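Macro domain-containing protein (Thermosipho africanus, PDB 7OMU) pairs a DarT-family domain with a macro domain, and holds adenosine-5-diphosphoribose in the macro domain. Local coordinates at residues L280-R290 with T312-R321. The protein carries 1 engineered substitution. Numbering follows the deposited sequence.
Sequences LEFGKPYLYKR and TWFLLFPTKR. With APR (adenosine-5-diphosphoribose), chain C.
At one edge of the mixed sheet of the macro domain, the short outermost strand 286-288 runs antiparallel to strand 313-318, whose other side bonds to strand 241-246. Tyr286 and Leu316 exchange two backbone hydrogen bonds, as do Tyr288 and Phe314; Leu316 N reaches Tyr286 O at 2.7 Å. Between them Leu287 and Leu315 form the non-hydrogen-bonded pair, with Leu287 CB 4.0 Å from Leu315 CD1 on the face covered by helix 329-346. On the opposite face, under helix 265-275, the Tyr286 and Leu316 side chains lie side by side, pointing the same way.

Beyond the strand, Lys289, centre of an inverse gamma turn, passes over Trp313. Its CA sits 3.5 Å from the centroid of the indole five-membered ring, a CH-pi contact. With CG anti to the carbonyl carbon (chi1 -66°) and the rest extended, its methylenes run on across the six-membered ring, and NZ goes on to a salt bridge with Glu346. Next door, Arg290 lays CD and NE alongside Phe314, its guanidinium plane steeply inclined to the ring, while NH1 pairs with Asp266.

Toward the ligand, Pro318 packs its CG against the type II turn 281-284, 3.4 Å from Glu281 O. The strand then delivers Thr319 and Lys320 to the adenosine-5-diphosphoribose, where Lys320 CD comes within 3.7 Å of ligand C4D. Arg321, salt-bridged to Glu328, closes this end with a cation-pi contact: its CZ stands 4.0 Å from the centroid of the Phe282 ring, over one face, with the guanidinium and ring planes 41° apart.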
# COMPACT_ATOMS: atom_id res chain seq x y z
N LEU A 280 15.51 -23.71 -11.00
CA LEU A 280 14.26 -23.76 -10.20
C LEU A 280 13.53 -25.07 -10.53
O LEU A 280 12.82 -25.11 -11.56
CB LEU A 280 13.40 -22.54 -10.54
CG LEU A 280 11.99 -22.51 -9.94
CD1 LEU A 280 11.99 -21.86 -8.57
CD2 LEU A 280 11.03 -21.79 -10.86
N GLU A 281 13.73 -26.10 -9.71
CA GLU A 281 12.93 -27.35 -9.71
C GLU A 281 11.98 -27.30 -8.51
O GLU A 281 12.29 -26.60 -7.53
CB GLU A 281 13.82 -28.59 -9.58
CG GLU A 281 14.74 -28.82 -10.76
CD GLU A 281 15.92 -29.72 -10.41
OE1 GLU A 281 16.74 -29.32 -9.57
OE2 GLU A 281 16.00 -30.84 -10.96
N PHE A 282 10.87 -28.04 -8.59
CA PHE A 282 9.97 -28.35 -7.45
C PHE A 282 10.84 -28.73 -6.24
O PHE A 282 11.64 -29.67 -6.36
CB PHE A 282 8.98 -29.46 -7.87
CG PHE A 282 8.02 -29.92 -6.80
CD1 PHE A 282 6.88 -29.18 -6.50
CD2 PHE A 282 8.26 -31.08 -6.08
CE1 PHE A 282 6.00 -29.61 -5.52
CE2 PHE A 282 7.38 -31.51 -5.10
CZ PHE A 282 6.24 -30.78 -4.83
N GLY A 283 10.72 -27.97 -5.14
CA GLY A 283 11.46 -28.19 -3.88
C GLY A 283 12.79 -27.46 -3.83
O GLY A 283 13.49 -27.59 -2.80
N LYS A 284 13.15 -26.70 -4.87
CA LYS A 284 14.42 -25.93 -4.95
C LYS A 284 14.09 -24.47 -5.25
O LYS A 284 14.02 -24.08 -6.42
CB LYS A 284 15.33 -26.54 -6.02
CG LYS A 284 16.74 -25.97 -6.07
CD LYS A 284 17.55 -26.52 -7.23
CE LYS A 284 18.72 -25.64 -7.60
NZ LYS A 284 19.23 -25.96 -8.96
N PRO A 285 13.84 -23.64 -4.22
CA PRO A 285 13.57 -22.21 -4.40
C PRO A 285 14.75 -21.46 -5.03
O PRO A 285 15.88 -21.75 -4.69
CB PRO A 285 13.33 -21.68 -2.98
CG PRO A 285 13.00 -22.90 -2.15
CD PRO A 285 13.77 -24.03 -2.80
N TYR A 286 14.44 -20.51 -5.93
CA TYR A 286 15.42 -19.60 -6.58
C TYR A 286 15.27 -18.20 -5.98
O TYR A 286 14.15 -17.67 -5.99
CB TYR A 286 15.22 -19.57 -8.10
CG TYR A 286 16.21 -18.71 -8.84
CD1 TYR A 286 17.42 -19.22 -9.28
CD2 TYR A 286 15.94 -17.38 -9.11
CE1 TYR A 286 18.34 -18.44 -9.97
CE2 TYR A 286 16.85 -16.58 -9.80
CZ TYR A 286 18.05 -17.11 -10.23
OH TYR A 286 18.95 -16.34 -10.90
N LEU A 287 16.38 -17.64 -5.47
CA LEU A 287 16.43 -16.26 -4.92
C LEU A 287 16.91 -15.30 -6.01
O LEU A 287 18.06 -15.44 -6.47
CB LEU A 287 17.37 -16.23 -3.71
CG LEU A 287 17.55 -14.85 -3.07
CD1 LEU A 287 16.25 -14.38 -2.43
CD2 LEU A 287 18.65 -14.88 -2.03
N TYR A 288 16.05 -14.35 -6.40
CA TYR A 288 16.36 -13.24 -7.33
C TYR A 288 16.85 -12.05 -6.50
O TYR A 288 16.03 -11.45 -5.79
CB TYR A 288 15.11 -12.88 -8.14
CG TYR A 288 15.24 -11.75 -9.14
CD1 TYR A 288 16.46 -11.38 -9.68
CD2 TYR A 288 14.11 -11.08 -9.58
CE1 TYR A 288 16.55 -10.35 -10.61
CE2 TYR A 288 14.19 -10.06 -10.51
CZ TYR A 288 15.41 -9.69 -11.03
OH TYR A 288 15.50 -8.69 -11.95
N LYS A 289 18.15 -11.75 -6.57
CA LYS A 289 18.78 -10.62 -5.84
C LYS A 289 18.62 -9.35 -6.68
O LYS A 289 19.64 -8.82 -7.15
CB LYS A 289 20.22 -10.96 -5.48
CG LYS A 289 20.37 -12.10 -4.48
CD LYS A 289 21.78 -12.35 -4.04
CE LYS A 289 21.94 -13.61 -3.21
NZ LYS A 289 23.36 -13.91 -2.95
N ARG A 290 17.38 -8.90 -6.85
CA ARG A 290 16.96 -7.73 -7.66
C ARG A 290 17.58 -6.45 -7.06
O ARG A 290 17.27 -6.13 -5.90
CB ARG A 290 15.44 -7.65 -7.66
CG ARG A 290 14.83 -6.93 -8.85
CD ARG A 290 13.32 -7.09 -8.83
NE ARG A 290 12.64 -5.89 -8.38
CZ ARG A 290 11.83 -5.16 -9.13
NH1 ARG A 290 11.57 -5.51 -10.37
NH2 ARG A 290 11.26 -4.08 -8.62
N THR A 312 15.15 -4.86 -2.16
CA THR A 312 14.01 -5.81 -2.14
C THR A 312 14.29 -6.94 -3.14
O THR A 312 14.26 -6.68 -4.36
CB THR A 312 12.67 -5.11 -2.42
OG1 THR A 312 12.52 -4.04 -1.49
CG2 THR A 312 11.49 -6.05 -2.30
N TRP A 313 14.58 -8.13 -2.62
CA TRP A 313 14.81 -9.39 -3.38
C TRP A 313 13.49 -10.15 -3.48
O TRP A 313 12.59 -9.89 -2.66
CB TRP A 313 15.89 -10.25 -2.70
CG TRP A 313 17.26 -9.64 -2.66
CD1 TRP A 313 17.70 -8.53 -3.33
CD2 TRP A 313 18.39 -10.16 -1.95
NE1 TRP A 313 19.03 -8.32 -3.07
CE2 TRP A 313 19.48 -9.30 -2.22
CE3 TRP A 313 18.60 -11.26 -1.11
CZ2 TRP A 313 20.74 -9.50 -1.68
CZ3 TRP A 313 19.85 -11.46 -0.58
CH2 TRP A 313 20.91 -10.60 -0.86
N PHE A 314 13.39 -11.07 -4.43
CA PHE A 314 12.23 -11.97 -4.64
C PHE A 314 12.71 -13.41 -4.56
O PHE A 314 13.62 -13.77 -5.32
CB PHE A 314 11.56 -11.69 -5.98
CG PHE A 314 10.74 -10.42 -6.00
CD1 PHE A 314 11.35 -9.19 -6.13
CD2 PHE A 314 9.36 -10.47 -5.87
CE1 PHE A 314 10.59 -8.03 -6.15
CE2 PHE A 314 8.61 -9.31 -5.88
CZ PHE A 314 9.22 -8.09 -6.03
N LEU A 315 12.12 -14.20 -3.65
CA LEU A 315 12.36 -15.65 -3.52
C LEU A 315 11.24 -16.37 -4.28
O LEU A 315 10.08 -16.20 -3.89
CB LEU A 315 12.38 -16.04 -2.04
CG LEU A 315 12.69 -17.51 -1.75
CD1 LEU A 315 14.09 -17.87 -2.22
CD2 LEU A 315 12.53 -17.82 -0.27
N LEU A 316 11.59 -17.10 -5.34
CA LEU A 316 10.65 -17.95 -6.11
C LEU A 316 10.58 -19.32 -5.44
O LEU A 316 11.58 -20.04 -5.44
CB LEU A 316 11.12 -18.02 -7.57
CG LEU A 316 11.28 -16.66 -8.25
CD1 LEU A 316 11.89 -16.81 -9.63
CD2 LEU A 316 9.95 -15.93 -8.32
N PHE A 317 9.41 -19.63 -4.87
CA PHE A 317 9.16 -20.83 -4.03
C PHE A 317 8.16 -21.74 -4.74
O PHE A 317 6.96 -21.49 -4.70
CB PHE A 317 8.62 -20.38 -2.67
CG PHE A 317 8.60 -21.45 -1.62
CD1 PHE A 317 7.80 -22.57 -1.75
CD2 PHE A 317 9.38 -21.32 -0.48
CE1 PHE A 317 7.78 -23.55 -0.78
CE2 PHE A 317 9.36 -22.30 0.50
CZ PHE A 317 8.56 -23.41 0.35
N PRO A 318 8.61 -22.82 -5.41
CA PRO A 318 7.69 -23.73 -6.08
C PRO A 318 6.87 -24.55 -5.08
O PRO A 318 7.46 -25.29 -4.30
CB PRO A 318 8.63 -24.63 -6.91
CG PRO A 318 9.94 -24.61 -6.15
CD PRO A 318 10.02 -23.22 -5.56
N THR A 319 5.54 -24.40 -5.13
CA THR A 319 4.55 -25.09 -4.25
C THR A 319 3.79 -26.17 -5.03
O THR A 319 2.90 -26.78 -4.41
CB THR A 319 3.53 -24.10 -3.67
OG1 THR A 319 2.74 -23.61 -4.75
CG2 THR A 319 4.16 -22.95 -2.93
N LYS A 320 4.11 -26.39 -6.31
CA LYS A 320 3.43 -27.38 -7.19
C LYS A 320 4.22 -27.56 -8.49
O LYS A 320 5.20 -26.81 -8.69
CB LYS A 320 1.99 -26.93 -7.49
CG LYS A 320 1.88 -25.61 -8.24
CD LYS A 320 0.67 -24.80 -7.85
CE LYS A 320 -0.64 -25.48 -8.16
NZ LYS A 320 -1.80 -24.56 -8.00
N ARG A 321 3.80 -28.51 -9.33
CA ARG A 321 4.46 -28.84 -10.63
C ARG A 321 3.75 -28.08 -11.77
O ARG A 321 4.37 -27.15 -12.32
CB ARG A 321 4.46 -30.35 -10.84
CG ARG A 321 5.27 -31.10 -9.78
CD ARG A 321 5.21 -32.60 -9.97
NE ARG A 321 5.40 -33.31 -8.70
CZ ARG A 321 6.57 -33.54 -8.11
NH1 ARG A 321 7.70 -33.13 -8.67
NH2 ARG A 321 6.61 -34.20 -6.97
N1 APR C . -0.30 -10.24 0.56
C2 APR C . -0.45 -11.36 1.29
N3 APR C . -1.03 -12.51 0.96
C4 APR C . -1.52 -12.45 -0.29
C5 APR C . -1.45 -11.38 -1.16
C6 APR C . -0.80 -10.22 -0.69
N6 APR C . -0.66 -9.11 -1.42
N7 APR C . -2.06 -11.70 -2.36
C8 APR C . -2.48 -12.93 -2.21
N9 APR C . -2.18 -13.44 -0.96
C1' APR C . -2.48 -14.77 -0.43
C2' APR C . -3.76 -15.39 -1.00
O2' APR C . -4.87 -15.10 -0.18
C3' APR C . -3.45 -16.89 -1.04
O3' APR C . -4.17 -17.59 -0.03
O4' APR C . -1.43 -15.64 -0.79
C4' APR C . -1.93 -17.00 -0.82
C5' APR C . -1.16 -17.80 -1.85
O5' APR C . -1.30 -17.19 -3.17
PA APR C . -1.40 -18.08 -4.51
O1A APR C . -0.75 -17.35 -5.64
O2A APR C . -2.81 -18.53 -4.70
O3A APR C . -0.49 -19.36 -4.14
PB APR C . -0.65 -20.95 -4.31
O1B APR C . -1.91 -21.37 -3.62
O2B APR C . 0.62 -21.61 -3.88
O5D APR C . -0.83 -21.10 -5.90
C5D APR C . 0.35 -21.16 -6.76
O4D APR C . -0.73 -19.93 -8.54
O1D APR C . 0.55 -18.10 -7.98
C1D APR C . 0.26 -18.99 -8.99
O2D APR C . 2.08 -19.51 -10.60
C2D APR C . 1.50 -19.82 -9.34
O3D APR C . 0.53 -21.75 -10.49
C3D APR C . 1.04 -21.27 -9.25
C4D APR C . -0.08 -21.17 -8.21